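Side-chain contacts in DNA mismatch repair protein PMS1 (Saccharomyces cerevisiae, PDB 3H4L), which takes part in DNA mismatch repair and binds an ATP analogue in its N-terminal GHKL-type domain, where it probably hydrolyses ATP: residues Ile23-Leu26 and Thr27-Val30; Glu126-Met129 and Val130-Thr134; Thr307-Asn310 and Val311-Pro314. All coordinates share one frame; numbering follows the deposited sequence.

Contact 1 of 3, residues Ile23-Leu26 and Thr27-Val30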
ATOM      1  N   ILE B  23       4.224  11.945  22.001  1.00 27.83           N
ATOM      2  CA  ILE B  23       3.777  11.318  20.763  1.00 29.71           C
ATOM      3  C   ILE B  23       2.701  12.222  20.164  1.00 30.89           C
ATOM      4  O   ILE B  23       1.510  12.022  20.394  1.00 31.32           O
ATOM      5  CB  ILE B  23       3.190   9.910  21.025  1.00 28.74           C
ATOM      6  CG1 ILE B  23       4.164   9.085  21.876  1.00 27.01           C
ATOM      7  CG2 ILE B  23       2.907   9.212  19.702  1.00 25.27           C
ATOM      8  CD1 ILE B  23       5.592   9.033  21.326  1.00 24.96           C
ATOM      9  N   THR B  24       3.141  13.228  19.409  1.00 31.88           N
ATOM     10  CA  THR B  24       2.237  14.194  18.796  1.00 34.59           C
ATOM     11  C   THR B  24       1.292  13.574  17.784  1.00 34.87           C
ATOM     12  O   THR B  24       0.115  13.916  17.753  1.00 36.39           O
ATOM     13  CB  THR B  24       3.018  15.352  18.122  1.00 37.92           C
ATOM     14  OG1 THR B  24       4.128  14.820  17.385  1.00 38.89           O
ATOM     15  CG2 THR B  24       3.527  16.344  19.183  1.00 35.58           C
ATOM     16  N   ASP B  25       1.800  12.678  16.948  1.00 34.51           N
ATOM     17  CA  ASP B  25       0.946  12.009  15.978  1.00 34.21           C
ATOM     18  C   ASP B  25       1.475  10.651  15.545  1.00 32.80           C
ATOM     19  O   ASP B  25       2.492  10.177  16.048  1.00 32.84           O
ATOM     20  CB  ASP B  25       0.708  12.889  14.748  1.00 35.19           C
ATOM     21  CG  ASP B  25       1.991  13.417  14.137  1.00 37.06           C
ATOM     22  OD1 ASP B  25       3.064  12.815  14.363  1.00 35.14           O
ATOM     23  OD2 ASP B  25       1.908  14.437  13.411  1.00 38.00           O
ATOM     24  N   LEU B  26       0.768  10.029  14.608  1.00 31.50           N
ATOM     25  CA  LEU B  26       1.137   8.718  14.103  1.00 30.69           C
ATOM     26  C   LEU B  26       2.567   8.719  13.587  1.00 31.16           C
ATOM     27  O   LEU B  26       3.328   7.786  13.839  1.00 29.46           O
ATOM     28  CB  LEU B  26       0.179   8.303  12.986  1.00 30.37           C
ATOM     29  CG  LEU B  26       0.499   6.960  12.327  1.00 30.93           C
ATOM     30  CD1 LEU B  26       0.294   5.836  13.332  1.00 30.48           C
ATOM     31  CD2 LEU B  26      -0.379   6.769  11.104  1.00 30.18           C
ATOM     32  N   THR B  27       2.932   9.781  12.871  1.00 32.07           N
ATOM     33  CA  THR B  27       4.273   9.901  12.310  1.00 31.12           C
ATOM     34  C   THR B  27       5.361   9.880  13.387  1.00 31.40           C
ATOM     35  O   THR B  27       6.391   9.224  13.228  1.00 32.83           O
ATOM     36  CB  THR B  27       4.390  11.190  11.477  1.00 31.09           C
ATOM     37  OG1 THR B  27       3.434  11.147  10.409  1.00 30.02           O
ATOM     38  CG2 THR B  27       5.792  11.330  10.894  1.00 28.08           C
ATOM     39  N   THR B  28       5.136  10.598  14.480  1.00 31.22           N
ATOM     40  CA  THR B  28       6.107  10.639  15.570  1.00 30.31           C
ATOM     41  C   THR B  28       6.221   9.240  16.159  1.00 30.14           C
ATOM     42  O   THR B  28       7.320   8.755  16.436  1.00 28.59           O
ATOM     43  CB  THR B  28       5.654  11.617  16.676  1.00 30.71           C
ATOM     44  OG1 THR B  28       5.490  12.921  16.110  1.00 35.49           O
ATOM     45  CG2 THR B  28       6.678  11.693  17.799  1.00 24.33           C
ATOM     46  N   ALA B  29       5.081   8.584  16.348  1.00 28.35           N
ATOM     47  CA  ALA B  29       5.095   7.239  16.900  1.00 28.44           C
ATOM     48  C   ALA B  29       5.961   6.342  16.023  1.00 28.58           C
ATOM     49  O   ALA B  29       6.804   5.608  16.526  1.00 29.44           O
ATOM     50  CB  ALA B  29       3.672   6.689  16.991  1.00 28.77           C
ATOM     51  N   VAL B  30       5.762   6.417  14.710  1.00 29.32           N
ATOM     52  CA  VAL B  30       6.536   5.612  13.767  1.00 31.07           C
ATOM     53  C   VAL B  30       8.023   5.919  13.864  1.00 32.13           C
ATOM     54  O   VAL B  30       8.855   5.006  13.852  1.00 32.35           O
ATOM     55  CB  VAL B  30       6.090   5.863  12.318  1.00 31.27           C
ATOM     56  CG1 VAL B  30       6.950   5.047  11.359  1.00 31.94           C
ATOM     57  CG2 VAL B  30       4.615   5.506  12.162  1.00 31.49           C
TER

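Contact 2 of 3, residues Glu126-Met129 and Val130-Thr134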
ATOM      1  N   GLU B 126       2.169  -7.270  27.526  1.00 35.96           N
ATOM      2  CA  GLU B 126       1.093  -6.294  27.413  1.00 36.42           C
ATOM      3  C   GLU B 126       1.359  -5.289  28.528  1.00 36.60           C
ATOM      4  O   GLU B 126       1.422  -5.667  29.702  1.00 38.18           O
ATOM      5  CB  GLU B 126      -0.266  -6.951  27.652  1.00 37.16           C
ATOM      6  CG  GLU B 126      -0.626  -8.051  26.674  1.00 41.53           C
ATOM      7  CD  GLU B 126      -1.084  -7.525  25.323  1.00 46.05           C
ATOM      8  OE1 GLU B 126      -1.309  -8.349  24.406  1.00 45.79           O
ATOM      9  OE2 GLU B 126      -1.226  -6.291  25.174  1.00 48.06           O
ATOM     10  N   TYR B 127       1.544  -4.021  28.179  1.00 34.01           N
ATOM     11  CA  TYR B 127       1.777  -3.003  29.198  1.00 31.82           C
ATOM     12  C   TYR B 127       0.557  -2.113  29.328  1.00 32.97           C
ATOM     13  O   TYR B 127      -0.037  -1.719  28.319  1.00 33.63           O
ATOM     14  CB  TYR B 127       2.951  -2.106  28.832  1.00 30.00           C
ATOM     15  CG  TYR B 127       4.276  -2.799  28.727  1.00 27.34           C
ATOM     16  CD1 TYR B 127       4.731  -3.291  27.508  1.00 25.11           C
ATOM     17  CD2 TYR B 127       5.103  -2.902  29.835  1.00 24.97           C
ATOM     18  CE1 TYR B 127       5.989  -3.860  27.396  1.00 25.22           C
ATOM     19  CE2 TYR B 127       6.353  -3.464  29.737  1.00 26.43           C
ATOM     20  CZ  TYR B 127       6.798  -3.940  28.520  1.00 26.85           C
ATOM     21  OH  TYR B 127       8.060  -4.489  28.444  1.00 29.34           O
ATOM     22  N   ASP B 128       0.182  -1.776  30.558  1.00 33.26           N
ATOM     23  CA  ASP B 128      -0.955  -0.905  30.730  1.00 33.12           C
ATOM     24  C   ASP B 128      -0.512   0.544  30.522  1.00 33.81           C
ATOM     25  O   ASP B 128       0.645   0.823  30.193  1.00 32.34           O
ATOM     26  CB  ASP B 128      -1.594  -1.091  32.107  1.00 34.61           C
ATOM     27  CG  ASP B 128      -0.656  -0.751  33.241  1.00 37.18           C
ATOM     28  OD1 ASP B 128       0.338  -0.038  33.000  1.00 37.69           O
ATOM     29  OD2 ASP B 128      -0.929  -1.187  34.382  1.00 37.41           O
ATOM     30  N   MET B 129      -1.452   1.455  30.715  1.00 34.04           N
ATOM     31  CA  MET B 129      -1.238   2.874  30.528  1.00 36.95           C
ATOM     32  C   MET B 129      -0.070   3.457  31.318  1.00 37.67           C
ATOM     33  O   MET B 129       0.506   4.487  30.943  1.00 35.97           O
ATOM     34  CB  MET B 129      -2.522   3.606  30.915  1.00 37.76           C
ATOM     35  CG  MET B 129      -2.455   5.084  30.716  1.00 40.35           C
ATOM     36  SD  MET B 129      -4.004   5.869  31.133  1.00 45.08           S
ATOM     37  CE  MET B 129      -3.419   7.549  31.388  1.00 40.00           C
ATOM     38  N   VAL B 130       0.283   2.777  32.402  1.00 38.04           N
ATOM     39  CA  VAL B 130       1.328   3.250  33.299  1.00 35.00           C
ATOM     40  C   VAL B 130       2.657   2.464  33.266  1.00 35.25           C
ATOM     41  O   VAL B 130       3.545   2.683  34.097  1.00 36.04           O
ATOM     42  CB  VAL B 130       0.698   3.343  34.739  1.00 34.00           C
ATOM     43  CG1 VAL B 130       1.332   2.344  35.686  1.00 29.48           C
ATOM     44  CG2 VAL B 130       0.757   4.788  35.243  1.00 29.98           C
ATOM     45  N   GLY B 131       2.799   1.562  32.299  1.00 35.34           N
ATOM     46  CA  GLY B 131       4.044   0.810  32.165  1.00 36.95           C
ATOM     47  C   GLY B 131       4.126  -0.561  32.816  1.00 36.77           C
ATOM     48  O   GLY B 131       5.091  -1.292  32.606  1.00 36.75           O
ATOM     49  N   HIS B 132       3.120  -0.902  33.612  1.00 36.95           N
ATOM     50  CA  HIS B 132       3.073  -2.181  34.296  1.00 38.01           C
ATOM     51  C   HIS B 132       2.636  -3.288  33.347  1.00 36.94           C
ATOM     52  O   HIS B 132       1.789  -3.082  32.481  1.00 36.93           O
ATOM     53  CB  HIS B 132       2.109  -2.094  35.480  1.00 42.43           C
ATOM     54  CG  HIS B 132       1.771  -3.420  36.085  1.00 47.33           C
ATOM     55  ND1 HIS B 132       2.726  -4.273  36.595  1.00 50.27           N
ATOM     56  CD2 HIS B 132       0.577  -4.029  36.288  1.00 49.15           C
ATOM     57  CE1 HIS B 132       2.137  -5.347  37.090  1.00 50.29           C
ATOM     58  NE2 HIS B 132       0.833  -5.223  36.915  1.00 50.47           N
ATOM     59  N   ILE B 133       3.219  -4.464  33.525  1.00 36.04           N
ATOM     60  CA  ILE B 133       2.922  -5.614  32.688  1.00 37.01           C
ATOM     61  C   ILE B 133       1.648  -6.318  33.123  1.00 39.36           C
ATOM     62  O   ILE B 133       1.661  -7.057  34.104  1.00 41.32           O
ATOM     63  CB  ILE B 133       4.075  -6.619  32.744  1.00 34.52           C
ATOM     64  CG1 ILE B 133       5.341  -5.959  32.203  1.00 35.68           C
ATOM     65  CG2 ILE B 133       3.721  -7.864  31.963  1.00 32.75           C
ATOM     66  CD1 ILE B 133       6.539  -6.859  32.159  1.00 35.23           C
ATOM     67  N   THR B 134       0.556  -6.102  32.395  1.00 39.75           N
ATOM     68  CA  THR B 134      -0.713  -6.738  32.738  1.00 41.58           C
ATOM     69  C   THR B 134      -0.744  -8.222  32.383  1.00 42.79           C
ATOM     70  O   THR B 134      -1.585  -8.966  32.894  1.00 43.01           O
ATOM     71  CB  THR B 134      -1.908  -6.053  32.049  1.00 42.20           C
ATOM     72  OG1 THR B 134      -1.580  -5.783  30.684  1.00 45.94           O
ATOM     73  CG2 THR B 134      -2.270  -4.760  32.760  1.00 42.76           C
TER

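Contact 3 of 3, residues Thr307-Asn310 and Val311-Pro314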
ATOM      1  N   THR B 307      19.496  30.468  -8.106  1.00 65.36           N
ATOM      2  CA  THR B 307      20.404  31.175  -8.994  1.00 65.84           C
ATOM      3  C   THR B 307      20.619  30.474 -10.332  1.00 66.01           C
ATOM      4  O   THR B 307      21.046  31.105 -11.295  1.00 66.27           O
ATOM      5  CB  THR B 307      21.776  31.403  -8.321  1.00 65.98           C
ATOM      6  OG1 THR B 307      22.426  30.144  -8.113  1.00 67.34           O
ATOM      7  CG2 THR B 307      21.600  32.106  -6.977  1.00 65.07           C
ATOM      8  N   PHE B 308      20.325  29.179 -10.399  1.00 66.66           N
ATOM      9  CA  PHE B 308      20.503  28.433 -11.645  1.00 67.84           C
ATOM     10  C   PHE B 308      19.170  28.095 -12.290  1.00 68.89           C
ATOM     11  O   PHE B 308      19.089  27.905 -13.503  1.00 68.89           O
ATOM     12  CB  PHE B 308      21.274  27.128 -11.407  1.00 67.34           C
ATOM     13  CG  PHE B 308      22.695  27.325 -10.966  1.00 67.81           C
ATOM     14  CD1 PHE B 308      22.993  27.639  -9.646  1.00 68.95           C
ATOM     15  CD2 PHE B 308      23.740  27.201 -11.872  1.00 67.59           C
ATOM     16  CE1 PHE B 308      24.315  27.827  -9.231  1.00 69.30           C
ATOM     17  CE2 PHE B 308      25.062  27.388 -11.470  1.00 67.34           C
ATOM     18  CZ  PHE B 308      25.349  27.701 -10.146  1.00 67.58           C
ATOM     19  N   ASN B 309      18.133  28.017 -11.464  1.00 71.20           N
ATOM     20  CA  ASN B 309      16.783  27.691 -11.916  1.00 72.93           C
ATOM     21  C   ASN B 309      15.806  28.304 -10.903  1.00 74.18           C
ATOM     22  O   ASN B 309      15.463  27.675  -9.902  1.00 76.36           O
ATOM     23  CB  ASN B 309      16.623  26.162 -11.976  1.00 72.92           C
ATOM     24  CG  ASN B 309      15.287  25.723 -12.560  1.00 73.72           C
ATOM     25  OD1 ASN B 309      14.232  26.207 -12.158  1.00 74.16           O
ATOM     26  ND2 ASN B 309      15.330  24.785 -13.503  1.00 73.88           N
ATOM     27  N   ASN B 310      15.370  29.535 -11.167  1.00 74.86           N
ATOM     28  CA  ASN B 310      14.461  30.262 -10.274  1.00 75.47           C
ATOM     29  C   ASN B 310      13.089  29.637 -10.050  1.00 74.88           C
ATOM     30  O   ASN B 310      12.631  29.518  -8.911  1.00 75.68           O
ATOM     31  CB  ASN B 310      14.287  31.701 -10.778  1.00 76.53           C
ATOM     32  CG  ASN B 310      15.431  32.617 -10.351  1.00 78.39           C
ATOM     33  OD1 ASN B 310      15.506  33.775 -10.774  1.00 79.80           O
ATOM     34  ND2 ASN B 310      16.318  32.107  -9.499  1.00 77.77           N
ATOM     35  N   VAL B 311      12.450  29.222 -11.138  1.00 74.21           N
ATOM     36  CA  VAL B 311      11.112  28.631 -11.096  1.00 74.32           C
ATOM     37  C   VAL B 311      10.974  27.173 -10.610  1.00 73.71           C
ATOM     38  O   VAL B 311       9.995  26.509 -10.953  1.00 74.77           O
ATOM     39  CB  VAL B 311      10.434  28.751 -12.492  1.00 74.16           C
ATOM     40  CG1 VAL B 311      10.469  30.201 -12.965  1.00 74.47           C
ATOM     41  CG2 VAL B 311      11.135  27.855 -13.497  1.00 73.74           C
ATOM     42  N   GLN B 312      11.925  26.682  -9.815  1.00 72.32           N
ATOM     43  CA  GLN B 312      11.861  25.307  -9.303  1.00 70.44           C
ATOM     44  C   GLN B 312      12.742  25.072  -8.086  1.00 69.84           C
ATOM     45  O   GLN B 312      13.718  25.786  -7.866  1.00 69.75           O
ATOM     46  CB  GLN B 312      12.277  24.297 -10.372  1.00 69.75           C
ATOM     47  CG  GLN B 312      11.378  24.227 -11.574  1.00 69.01           C
ATOM     48  CD  GLN B 312      11.805  23.151 -12.534  1.00 69.61           C
ATOM     49  OE1 GLN B 312      12.942  23.142 -13.009  1.00 69.76           O
ATOM     50  NE2 GLN B 312      10.897  22.228 -12.828  1.00 69.21           N
ATOM     51  N   PHE B 313      12.390  24.047  -7.314  1.00 69.53           N
ATOM     52  CA  PHE B 313      13.141  23.663  -6.123  1.00 68.48           C
ATOM     53  C   PHE B 313      13.841  22.343  -6.415  1.00 67.18           C
ATOM     54  O   PHE B 313      13.318  21.498  -7.143  1.00 68.06           O
ATOM     55  CB  PHE B 313      12.211  23.492  -4.921  1.00 69.22           C
ATOM     56  CG  PHE B 313      11.420  24.721  -4.594  1.00 70.75           C
ATOM     57  CD1 PHE B 313      10.241  25.007  -5.275  1.00 71.25           C
ATOM     58  CD2 PHE B 313      11.870  25.614  -3.627  1.00 71.24           C
ATOM     59  CE1 PHE B 313       9.522  26.165  -4.998  1.00 70.76           C
ATOM     60  CE2 PHE B 313      11.157  26.776  -3.344  1.00 70.88           C
ATOM     61  CZ  PHE B 313       9.982  27.050  -4.032  1.00 70.71           C
ATOM     62  N   PRO B 314      15.035  22.146  -5.849  1.00 65.06           N
ATOM     63  CA  PRO B 314      15.782  20.910  -6.081  1.00 63.19           C
ATOM     64  C   PRO B 314      15.366  19.726  -5.224  1.00 61.64           C
ATOM     65  O   PRO B 314      15.007  19.885  -4.059  1.00 61.29           O
ATOM     66  CB  PRO B 314      17.210  21.328  -5.782  1.00 63.60           C
ATOM     67  CG  PRO B 314      17.019  22.262  -4.621  1.00 63.61           C
ATOM     68  CD  PRO B 314      15.833  23.103  -5.059  1.00 64.59           C
TER

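Contact 1 of 3, residues Ile23-Leu26 and Thr27-Val30
T28 meets D25 and T24 at the start of helix 26-39, with both its backbone N and its hydroxyl turned to the loop. The backbone N gives a hydrogen bond to D25 OD1, 3.0 Å away, and comes in almost end-on to that carboxylate C-O bond. The hydroxyl lies anti to the carbonyl carbon, beside its own backbone N (chi1 -58°), which points it back at the loop. There T28 OG1 lies 2.7 Å from T24 OG1 and 3.0 Å from D25 OD1, so two oxygens of the loop gather round one hydroxyl. D25 can curl over the helix end because its CG sits between the backbone N and carbonyl carbon (chi1 52°). The other carboxylate oxygen, OD2, makes a salt bridge to K173 on helix 167-184.

L26 works on the buried side. Its carbonyl O accepts from V30 N at 2.9 Å, and V30 CG2 also presses on this oxygen. Farther out the leucine and valine meet loosely, L26 CG to V30 CG2 at 4.4 Å, and the leucine goes on to touch L152. Nearby, I23 CG2 packs against A29 CB at 3.8 Å, with L105 reaching both residues.

T27 holds its CB 3.6 Å from D25 OD1, while its hydroxyl bonds outward to Q170 of helix 167-184. D25 O accepts from A29 N. The bond from T28 N to D25 OD1 is the classic N-cap of an alpha-helix, with D25 as the capping residue of helix 26-39, which carries E32, N36 and S37 of the nucleotide pocket.

Contact 2 of 3, residues Glu126-Met129 and Val130-Thr134
The Y127 ring is met by G131 O at its edge, near the ring plane, 3.2 Å from CD2. I133 CG1 comes up obliquely, 3.7 Å from CE2, the two side chains lying side by side and pointing the same way. At its far end the tyrosine hydroxyl bonds to Y71 O. The H132 ring also takes its neighbour at the edge: D128 OD2 lies in the ring plane, 3.7 Å from CD2, with the carboxylate turned 54° against the imidazole. The D128 carboxylate is different, because both its faces are used. V130 N and H132 N approach OD1 from opposite sides of the carboxylate plane, at 2.9 and 3.0 Å respectively, so two backbone donors grip one oxygen and should resist its swinging. CG of D128 stands between its backbone N and carbonyl carbon (chi1 62°), which folds the carboxylate back over the turn.

The bond from V130 N to D128 OD1 closes an Asx turn, laid over the type I beta turn D128-G131. G131 takes a positive phi, at the position where glycine is usual in a type I turn plus G1 bulge, and the beta hairpin closed this way joins strands 121-127 and 133-140. G131 N donates to D128 O, and D128 N to H132 O at 2.8 Å.

Beyond the turn, Y127 and I133 form a non-hydrogen-bonded antiparallel pair. E126 O next receives T134 N at 2.9 Å and, weakly, T134 OG1. T134 CG2 rests on D128 CB, 3.8 Å away. M129 leaves the hairpin and packs on I12 and R16 of helix 11-22.

Contact 3 of 3, residues Thr307-Asn310 and Val311-Pro314
N309 and Q312 bring their side-chain amides together across a type I beta turn that runs from one to the other. The polar part of the contact is a single weak hydrogen bond: N309 ND2 donates to Q312 OE1 at 2.9 Å, but the angle at the hydrogen is only 128°, so the bond is well bent. The two amide planes lie 24° apart, close to parallel, while the two side chains cross obliquely. CG of N309 is anti to its backbone N (chi1 -175°), and this brings the amide round to Q312.

Van der Waals contacts gather round the other end of the asparagine amide. N309 OD1 lies 3.3 Å from Q312 CB and 3.5 Å from Q312 CG, so the carbonyl oxygen rests against the aliphatic root of the glutamine. V311 CG2 comes to the same oxygen at 3.8 Å. With an alanine here, Q312 OE1 would be left with its bond to G276 N but without the asparagine donor, and a gap would probably open beside the glutamine's CB and CG.

Bonds that lead away from the turn fix the glutamine more firmly. Q312 OE1 also accepts from G276 N, and Q312 NE2 donates to G274 O, so its amide is read at both ends by another loop; the F313 backbone continues that link to R277. The turn itself lies in the connection between helix 295-306 and strand 316-321.

The chemistry is therefore that of a neutral amide pair: with no charge engaged and only a bent bond between them, N309 supplements a glutamine whose orientation is probably set mainly by the backbone of G274 and G276.

How the contacts relate
Contacts 1 and 2 belong to the ATPase part of the chain, with centres 20 Å apart and nearest atoms about 11 Å apart. Both lie near a nucleotide site: the side chains of I23 and Y127 are each about 8 Å from a bound ANP. Contact 1 starts the helix that supplies several pocket residues, while Y127 of contact 2 touches L74, another of them; helix 11-22 connects the two, ending just before I23 and packing on M129. Contact 3 belongs to the C-terminal family region of the chain, 33 Å from contact 1 and 52 Å from contact 2 between centres, and across the chain's centre from contact 2.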